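Local coordinates for protein Baccell_00875 (Bacteroides cellulosilyticus DSM 14838, PDB 5NO8) that probably acts as a polysaccharide lyase that removes the rhamnose caps attached to glucuronic acid in complex arabinogalactan proteins, at residues 151-159 and 531-540; 448-459 and 470-481. All coordinates share one frame; numbering follows the deposited sequence.

Interaction 1 of 2, residues 151-159 and 531-540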
# COMPACT_ATOMS: atom_id res chain seq x y z
N ASN A 151 -2.62 -13.05 -3.07
CA ASN A 151 -3.97 -12.87 -3.56
C ASN A 151 -4.96 -13.20 -2.43
O ASN A 151 -4.55 -13.67 -1.37
CB ASN A 151 -4.21 -13.72 -4.82
CG ASN A 151 -3.74 -15.14 -4.66
OD1 ASN A 151 -4.37 -15.90 -3.94
ND2 ASN A 151 -2.61 -15.50 -5.31
N TYR A 152 -6.23 -12.89 -2.66
CA TYR A 152 -7.25 -12.81 -1.63
C TYR A 152 -8.46 -13.68 -1.98
O TYR A 152 -9.53 -13.15 -2.25
CB TYR A 152 -7.72 -11.36 -1.49
CG TYR A 152 -6.66 -10.33 -1.11
CD1 TYR A 152 -5.69 -10.60 -0.14
CD2 TYR A 152 -6.71 -9.04 -1.67
CE1 TYR A 152 -4.74 -9.62 0.22
CE2 TYR A 152 -5.79 -8.07 -1.30
CZ TYR A 152 -4.80 -8.35 -0.38
OH TYR A 152 -3.88 -7.35 -0.02
N PRO A 153 -8.30 -15.01 -1.97
CA PRO A 153 -9.46 -15.88 -2.28
C PRO A 153 -10.53 -15.80 -1.18
O PRO A 153 -11.70 -15.69 -1.49
CB PRO A 153 -8.84 -17.28 -2.36
CG PRO A 153 -7.60 -17.19 -1.54
CD PRO A 153 -7.08 -15.80 -1.71
N ASP A 154 -10.12 -15.84 0.08
CA ASP A 154 -11.01 -15.69 1.25
C ASP A 154 -10.13 -15.57 2.50
O ASP A 154 -8.94 -15.90 2.44
CB ASP A 154 -12.00 -16.87 1.39
CG ASP A 154 -11.31 -18.22 1.49
OD1 ASP A 154 -10.64 -18.52 2.50
OD2 ASP A 154 -11.50 -19.04 0.58
N ALA A 155 -10.70 -15.11 3.62
CA ALA A 155 -9.92 -14.87 4.83
C ALA A 155 -9.16 -16.10 5.35
O ALA A 155 -8.02 -15.99 5.77
CB ALA A 155 -10.78 -14.26 5.93
N GLN A 156 -9.78 -17.28 5.26
CA GLN A 156 -9.19 -18.45 5.88
C GLN A 156 -7.99 -18.92 5.07
O GLN A 156 -6.96 -19.20 5.63
CB GLN A 156 -10.22 -19.58 6.02
CG GLN A 156 -11.24 -19.33 7.13
CD GLN A 156 -12.17 -18.13 6.88
OE1 GLN A 156 -12.48 -17.37 7.82
NE2 GLN A 156 -12.64 -17.96 5.63
N GLN A 157 -8.13 -19.00 3.76
CA GLN A 157 -6.98 -19.36 2.93
C GLN A 157 -5.88 -18.29 2.98
O GLN A 157 -4.70 -18.61 2.94
CB GLN A 157 -7.39 -19.60 1.50
CG GLN A 157 -8.18 -20.87 1.29
CD GLN A 157 -8.46 -21.06 -0.19
OE1 GLN A 157 -9.49 -20.62 -0.68
NE2 GLN A 157 -7.53 -21.68 -0.90
N CYS A 158 -6.28 -17.02 3.05
CA CYS A 158 -5.29 -15.93 3.13
C CYS A 158 -4.43 -16.05 4.37
O CYS A 158 -3.22 -16.08 4.30
CB CYS A 158 -5.95 -14.58 3.13
SG CYS A 158 -6.60 -14.16 1.53
N ILE A 159 -5.10 -16.18 5.52
CA ILE A 159 -4.43 -16.25 6.80
C ILE A 159 -3.43 -17.41 6.88
O ILE A 159 -2.33 -17.25 7.42
CB ILE A 159 -5.52 -16.30 7.91
CG1 ILE A 159 -6.13 -14.90 8.08
CG2 ILE A 159 -5.04 -16.89 9.21
CD1 ILE A 159 -5.23 -13.86 8.69
N LEU A 531 -10.19 -13.73 13.53
CA LEU A 531 -9.59 -13.64 12.19
C LEU A 531 -10.48 -14.17 11.07
O LEU A 531 -10.09 -14.10 9.89
CB LEU A 531 -8.23 -14.35 12.17
CG LEU A 531 -7.24 -13.96 13.28
CD1 LEU A 531 -5.93 -14.71 13.07
CD2 LEU A 531 -7.01 -12.47 13.32
N ASN A 532 -11.67 -14.66 11.39
CA ASN A 532 -12.66 -14.99 10.36
C ASN A 532 -13.36 -13.75 9.84
O ASN A 532 -14.55 -13.55 10.05
CB ASN A 532 -13.68 -16.01 10.89
CG ASN A 532 -13.01 -17.25 11.42
OD1 ASN A 532 -13.11 -17.55 12.60
ND2 ASN A 532 -12.28 -17.94 10.56
N TYR A 533 -12.61 -12.92 9.12
CA TYR A 533 -13.12 -11.64 8.64
C TYR A 533 -14.09 -11.91 7.49
O TYR A 533 -13.72 -12.59 6.52
CB TYR A 533 -11.98 -10.76 8.14
CG TYR A 533 -10.95 -10.38 9.17
CD1 TYR A 533 -11.18 -9.34 10.08
CD2 TYR A 533 -9.73 -11.02 9.22
CE1 TYR A 533 -10.23 -8.99 11.01
CE2 TYR A 533 -8.77 -10.68 10.15
CZ TYR A 533 -9.03 -9.66 11.04
OH TYR A 533 -8.05 -9.34 11.94
N PRO A 534 -15.32 -11.38 7.56
CA PRO A 534 -16.19 -11.49 6.40
C PRO A 534 -15.67 -10.72 5.18
O PRO A 534 -14.94 -9.72 5.33
CB PRO A 534 -17.54 -10.89 6.88
CG PRO A 534 -17.34 -10.43 8.27
CD PRO A 534 -15.89 -10.51 8.61
N ALA A 535 -16.05 -11.17 3.99
CA ALA A 535 -15.67 -10.48 2.77
C ALA A 535 -16.49 -9.20 2.67
O ALA A 535 -17.66 -9.17 3.09
CB ALA A 535 -15.90 -11.36 1.55
N HIS A 536 -15.88 -8.14 2.16
CA HIS A 536 -16.60 -6.90 1.87
C HIS A 536 -16.40 -6.61 0.38
O HIS A 536 -16.71 -7.46 -0.44
CB HIS A 536 -16.14 -5.76 2.81
CG HIS A 536 -16.60 -5.94 4.23
ND1 HIS A 536 -16.08 -6.91 5.06
CD2 HIS A 536 -17.54 -5.29 4.95
CE1 HIS A 536 -16.68 -6.84 6.23
NE2 HIS A 536 -17.56 -5.86 6.20
N GLU A 537 -15.86 -5.45 0.02
CA GLU A 537 -15.71 -5.08 -1.38
C GLU A 537 -14.46 -5.76 -1.98
O GLU A 537 -14.34 -5.90 -3.20
CB GLU A 537 -15.74 -3.55 -1.50
CG GLU A 537 -17.13 -3.03 -1.11
CD GLU A 537 -17.27 -1.51 -1.02
OE1 GLU A 537 -16.24 -0.79 -1.11
OE2 GLU A 537 -18.42 -1.05 -0.84
N VAL A 538 -13.56 -6.18 -1.10
CA VAL A 538 -12.47 -7.10 -1.43
C VAL A 538 -12.63 -8.24 -0.43
O VAL A 538 -13.16 -8.02 0.66
CB VAL A 538 -11.10 -6.40 -1.29
CG1 VAL A 538 -9.95 -7.27 -1.81
CG2 VAL A 538 -11.10 -5.05 -2.02
N ASN A 539 -12.18 -9.45 -0.78
CA ASN A 539 -12.44 -10.63 0.07
C ASN A 539 -11.68 -10.61 1.38
O ASN A 539 -12.16 -11.10 2.40
CB ASN A 539 -12.10 -11.95 -0.66
CG ASN A 539 -12.95 -12.18 -1.90
OD1 ASN A 539 -12.50 -12.88 -2.84
ND2 ASN A 539 -14.14 -11.60 -1.94
N TYR A 540 -10.47 -10.06 1.34
CA TYR A 540 -9.67 -9.89 2.52
C TYR A 540 -8.75 -8.75 2.19
O TYR A 540 -8.20 -8.75 1.10
CB TYR A 540 -8.87 -11.16 2.79
CG TYR A 540 -7.91 -11.06 3.94
CD1 TYR A 540 -8.35 -11.17 5.26
CD2 TYR A 540 -6.54 -10.82 3.72
CE1 TYR A 540 -7.47 -11.05 6.32
CE2 TYR A 540 -5.65 -10.72 4.78
CZ TYR A 540 -6.13 -10.82 6.08
OH TYR A 540 -5.26 -10.71 7.13
O HOH W 1 -13.14 -13.47 3.10

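Interaction 2 of 2, residues 448-459 and 470-481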
# COMPACT_ATOMS: atom_id res chain seq x y z
N GLY A 448 -23.14 0.62 3.53
CA GLY A 448 -22.93 0.84 4.97
C GLY A 448 -21.78 1.77 5.31
O GLY A 448 -21.84 2.51 6.29
N TYR A 449 -20.74 1.72 4.49
CA TYR A 449 -19.55 2.58 4.66
C TYR A 449 -19.95 4.04 4.71
O TYR A 449 -19.41 4.81 5.52
CB TYR A 449 -18.56 2.37 3.49
CG TYR A 449 -17.82 1.04 3.49
CD1 TYR A 449 -16.81 0.79 4.41
CD2 TYR A 449 -18.09 0.05 2.53
CE1 TYR A 449 -16.11 -0.41 4.42
CE2 TYR A 449 -17.37 -1.16 2.51
CZ TYR A 449 -16.38 -1.38 3.47
OH TYR A 449 -15.66 -2.55 3.51
N ASN A 450 -20.90 4.43 3.87
CA ASN A 450 -21.21 5.83 3.66
C ASN A 450 -21.78 6.48 4.92
O ASN A 450 -21.58 7.67 5.14
CB ASN A 450 -22.18 6.03 2.50
CG ASN A 450 -21.62 5.56 1.17
OD1 ASN A 450 -20.41 5.29 1.04
ND2 ASN A 450 -22.49 5.47 0.16
N TYR A 451 -22.46 5.69 5.76
CA TYR A 451 -23.11 6.20 6.97
C TYR A 451 -22.12 6.66 8.03
O TYR A 451 -22.40 7.61 8.78
CB TYR A 451 -24.00 5.13 7.60
CG TYR A 451 -25.24 4.81 6.80
CD1 TYR A 451 -25.15 4.11 5.59
CD2 TYR A 451 -26.51 5.21 7.25
CE1 TYR A 451 -26.28 3.82 4.85
CE2 TYR A 451 -27.65 4.91 6.52
CZ TYR A 451 -27.54 4.22 5.32
OH TYR A 451 -28.65 3.92 4.57
N MET A 452 -21.00 5.95 8.16
CA MET A 452 -19.99 6.29 9.16
C MET A 452 -19.38 7.64 8.88
O MET A 452 -19.09 8.40 9.81
CB MET A 452 -18.86 5.27 9.18
CG MET A 452 -19.28 3.84 9.49
SD MET A 452 -20.36 3.71 10.95
CE MET A 452 -21.98 3.84 10.22
N TRP A 453 -19.17 7.92 7.60
CA TRP A 453 -18.48 9.14 7.17
C TRP A 453 -19.42 10.33 7.27
O TRP A 453 -19.01 11.41 7.69
CB TRP A 453 -17.94 8.98 5.76
CG TRP A 453 -16.98 7.82 5.63
CD1 TRP A 453 -16.07 7.39 6.56
CD2 TRP A 453 -16.85 6.95 4.50
NE1 TRP A 453 -15.38 6.31 6.07
CE2 TRP A 453 -15.84 6.02 4.81
CE3 TRP A 453 -17.49 6.88 3.26
CZ2 TRP A 453 -15.45 5.02 3.91
CZ3 TRP A 453 -17.11 5.87 2.37
CH2 TRP A 453 -16.09 4.96 2.71
N VAL A 454 -20.69 10.13 6.91
CA VAL A 454 -21.71 11.15 7.14
C VAL A 454 -21.84 11.46 8.63
O VAL A 454 -21.91 12.62 9.00
CB VAL A 454 -23.08 10.77 6.53
CG1 VAL A 454 -24.19 11.70 7.04
CG2 VAL A 454 -22.99 10.86 5.03
N ALA A 455 -21.90 10.44 9.48
CA ALA A 455 -21.98 10.64 10.92
C ALA A 455 -20.77 11.36 11.48
O ALA A 455 -20.89 12.26 12.33
CB ALA A 455 -22.13 9.32 11.62
N GLU A 456 -19.59 10.97 11.02
CA GLU A 456 -18.37 11.67 11.42
C GLU A 456 -18.52 13.13 11.08
O GLU A 456 -18.27 13.96 11.94
CB GLU A 456 -17.13 11.09 10.72
CG GLU A 456 -15.88 11.95 10.90
CD GLU A 456 -14.77 11.37 11.74
OE1 GLU A 456 -14.69 10.13 11.96
OE2 GLU A 456 -13.91 12.18 12.18
N LEU A 457 -18.93 13.45 9.86
CA LEU A 457 -19.08 14.85 9.47
C LEU A 457 -19.98 15.59 10.46
O LEU A 457 -19.63 16.67 10.95
CB LEU A 457 -19.60 15.01 8.05
CG LEU A 457 -19.91 16.45 7.63
CD1 LEU A 457 -18.64 17.28 7.48
CD2 LEU A 457 -20.71 16.52 6.35
N TYR A 458 -21.13 14.99 10.77
CA TYR A 458 -22.09 15.68 11.65
C TYR A 458 -21.54 15.90 13.05
O TYR A 458 -21.65 17.01 13.57
CB TYR A 458 -23.46 14.94 11.69
CG TYR A 458 -24.24 14.90 10.40
CD1 TYR A 458 -24.11 15.86 9.41
CD2 TYR A 458 -25.19 13.90 10.19
CE1 TYR A 458 -24.85 15.81 8.25
CE2 TYR A 458 -25.95 13.84 9.04
CZ TYR A 458 -25.79 14.79 8.08
OH TYR A 458 -26.53 14.73 6.93
N PHE A 459 -20.90 14.90 13.65
CA PHE A 459 -20.32 15.09 14.96
C PHE A 459 -19.21 16.16 14.95
O PHE A 459 -19.12 16.96 15.88
CB PHE A 459 -19.78 13.79 15.54
CG PHE A 459 -20.83 12.74 15.83
CD1 PHE A 459 -21.94 13.02 16.63
CD2 PHE A 459 -20.68 11.44 15.35
CE1 PHE A 459 -22.87 12.03 16.92
CE2 PHE A 459 -21.61 10.45 15.62
CZ PHE A 459 -22.71 10.75 16.42
N PHE A 470 -26.68 18.76 15.09
CA PHE A 470 -25.65 17.92 14.45
C PHE A 470 -25.37 16.61 15.19
O PHE A 470 -25.12 15.58 14.57
CB PHE A 470 -24.35 18.72 14.27
CG PHE A 470 -24.41 19.69 13.15
CD1 PHE A 470 -24.55 19.26 11.86
CD2 PHE A 470 -24.31 21.06 13.39
CE1 PHE A 470 -24.59 20.14 10.81
CE2 PHE A 470 -24.36 21.95 12.34
CZ PHE A 470 -24.51 21.49 11.04
N VAL A 471 -25.39 16.64 16.51
CA VAL A 471 -25.14 15.48 17.32
C VAL A 471 -26.33 14.51 17.16
O VAL A 471 -26.14 13.28 17.09
CB VAL A 471 -24.94 15.85 18.79
CG1 VAL A 471 -24.63 14.62 19.62
CG2 VAL A 471 -23.83 16.90 18.94
N THR A 472 -27.54 15.07 17.14
CA THR A 472 -28.74 14.26 16.87
C THR A 472 -28.65 13.58 15.50
O THR A 472 -28.88 12.38 15.40
CB THR A 472 -30.03 15.13 17.00
OG1 THR A 472 -30.14 15.57 18.35
CG2 THR A 472 -31.28 14.36 16.58
N ASP A 473 -28.29 14.34 14.47
CA ASP A 473 -28.17 13.80 13.12
C ASP A 473 -27.06 12.75 13.01
O ASP A 473 -27.25 11.73 12.33
CB ASP A 473 -27.94 14.93 12.09
CG ASP A 473 -29.13 15.88 11.98
OD1 ASP A 473 -30.21 15.57 12.52
OD2 ASP A 473 -28.99 16.96 11.39
N GLY A 474 -25.94 12.97 13.69
CA GLY A 474 -24.87 11.97 13.76
C GLY A 474 -25.37 10.66 14.37
O GLY A 474 -25.21 9.58 13.79
N TYR A 475 -25.97 10.78 15.54
CA TYR A 475 -26.53 9.65 16.28
C TYR A 475 -27.59 8.87 15.47
O TYR A 475 -27.53 7.64 15.42
CB TYR A 475 -27.10 10.14 17.61
CG TYR A 475 -27.99 9.15 18.32
CD1 TYR A 475 -27.44 8.10 19.05
CD2 TYR A 475 -29.38 9.28 18.30
CE1 TYR A 475 -28.25 7.19 19.72
CE2 TYR A 475 -30.20 8.38 18.96
CZ TYR A 475 -29.62 7.34 19.67
OH TYR A 475 -30.42 6.43 20.31
N LYS A 476 -28.51 9.59 14.83
CA LYS A 476 -29.61 9.01 14.03
C LYS A 476 -29.14 8.37 12.72
O LYS A 476 -29.73 7.40 12.23
CB LYS A 476 -30.67 10.07 13.70
N THR A 477 -28.09 8.94 12.13
CA THR A 477 -27.42 8.32 11.01
C THR A 477 -26.82 6.98 11.43
O THR A 477 -26.96 5.98 10.72
CB THR A 477 -26.35 9.25 10.42
OG1 THR A 477 -26.98 10.45 9.98
CG2 THR A 477 -25.61 8.58 9.24
N LEU A 478 -26.15 6.94 12.57
CA LEU A 478 -25.58 5.70 13.06
C LEU A 478 -26.68 4.66 13.39
O LEU A 478 -26.49 3.47 13.13
CB LEU A 478 -24.68 5.92 14.26
CG LEU A 478 -23.35 6.64 13.99
CD1 LEU A 478 -22.61 6.84 15.29
CD2 LEU A 478 -22.51 5.86 12.97
N LYS A 479 -27.80 5.13 13.93
CA LYS A 479 -28.93 4.21 14.22
C LYS A 479 -29.54 3.62 12.95
O LYS A 479 -29.86 2.44 12.92
CB LYS A 479 -30.00 4.93 15.03
CG LYS A 479 -29.57 5.34 16.43
CD LYS A 479 -29.09 4.21 17.33
CE LYS A 479 -30.14 3.10 17.50
NZ LYS A 479 -29.93 2.34 18.77
N SER A 480 -29.72 4.46 11.93
CA SER A 480 -30.20 4.04 10.63
C SER A 480 -29.27 3.00 10.04
O SER A 480 -29.72 2.03 9.42
CB SER A 480 -30.31 5.24 9.69
OG SER A 480 -30.76 4.88 8.40
N MET A 481 -27.96 3.20 10.22
CA MET A 481 -26.99 2.22 9.76
C MET A 481 -27.13 0.88 10.50
O MET A 481 -27.28 -0.15 9.86
CB MET A 481 -25.56 2.77 9.86
CG MET A 481 -24.56 1.92 9.07
SD MET A 481 -24.04 0.49 10.03
CE MET A 481 -22.74 -0.18 8.97

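Interaction 1 of 2, residues 151-159 and 531-540
Tyr152 lies against Val538 and Tyr540 where a short N-capped helix of the beta-rich N-terminal part, 155-161, meets the loop 531-540 between two helices of the alpha-helical part. The carbonyl O of Tyr540 stands over the centre of the Tyr152 ring, 3.0 Å above its plane. This oxygen is buried and has no hydrogen-bond partner in the model. Tyr152 CD2 also touches Val538 CG1, 3.7 Å away, and CD1 meets the Tyr540 ring at its edge; beyond the contact, the Tyr152 ring meets that of His594. Asp154 is the N-cap: its OD1 accepts from Gln157 N at 2.8 Å in an almost straight bond, fixing the first turn. Ala155 turns its CB toward the loop and sets it 3.4 Å from Tyr533 O, while its N donates to a water that in turn donates to Asn539 O, bridging the two backbones. Gln156 bends at chi2 (66°), bringing its amide back toward Asn532, the centre of an inverse gamma turn. Asn532 ND2 donates to a lone pair of Gln156 OE1 in the carbonyl plane, and the two amides are nearly coplanar, 25° apart. Cys158 sets its CB over a face of the Tyr540 ring in a CH-pi contact, 4.2 Å from the centroid, with SG lying obliquely to the same ring. Tyr540 reaches the helix because its chi1 is extended (175°), which lays the ring against Ala155 and Cys158, both approaching from the same side. Val574 of helix 562-576 packs on both Ile159 and Tyr540. At the far end of the ring, Ile159 crosses Tyr540 at about a right angle and brings CD1 3.5 Å from Tyr540 OH.

Interaction 2 of 2, residues 448-459 and 470-481
Tyr451 starts against Met481, its CB 3.6 Å from Met481 CG, where segments 448-459 and 470-481 of consecutive helices run antiparallel (164°), their axes 7.8 Å apart at closest approach. Further out, CG meets Met481 CB and CG, CD2 approaches Thr477 O at the ring edge, and CE2 comes 3.6 Å from Ser480 OG. The ring ends in OH, hydrogen-bonded to Asn446 and Thr436 N. A leucine here would probably take the ring edge away from Ser480 OG and Thr477 O, and leave Asn446 and Thr436 N without the phenol oxygen. Thr477 is a knob among Tyr451, Val454, Ala455 and Tyr458; its OG1, also bonded to Gln430, donates to Asp473 O at 2.7 Å, from the opposite face of that carbonyl plane to Thr477 N. Tyr458 is the reciprocal knob, among Phe470, Asp473, Gly474 and Thr477. Gly474 lets the backbones close to 4.3 Å between its CA and Ala455 CA, and its CA lies over a face of the Phe459 ring, 3.9 Å from the centroid, with Phe459 CE1 where a CB would sit. Met452 CE packs tightly on Leu478 CD2 and Met481 CG. Reciprocal knobs and the glycine-alanine approach make this a closely packed antiparallel helical hairpin.

Interaction 2 is a buried join of consecutive helices within the alpha-helical part, whereas interaction 1 is partly buried and brings together segments 372 residues apart, from the beta-rich and helical parts. The chemistry follows: the helix pair has no hydrogen bond across it and relies on apolar and aromatic packing, while 151-159 and 531-540 combine a tyrosine-centred core with a bridging water and, nearer the surface, an amide-to-amide bond. In sequence, 448-459 and 470-481 fall between the two segments of interaction 1. Although their centres are about 27 Å apart, the sites touch, since His536 CB of the loop packs 3.3 Å from Tyr449 OH at the start of 448-459.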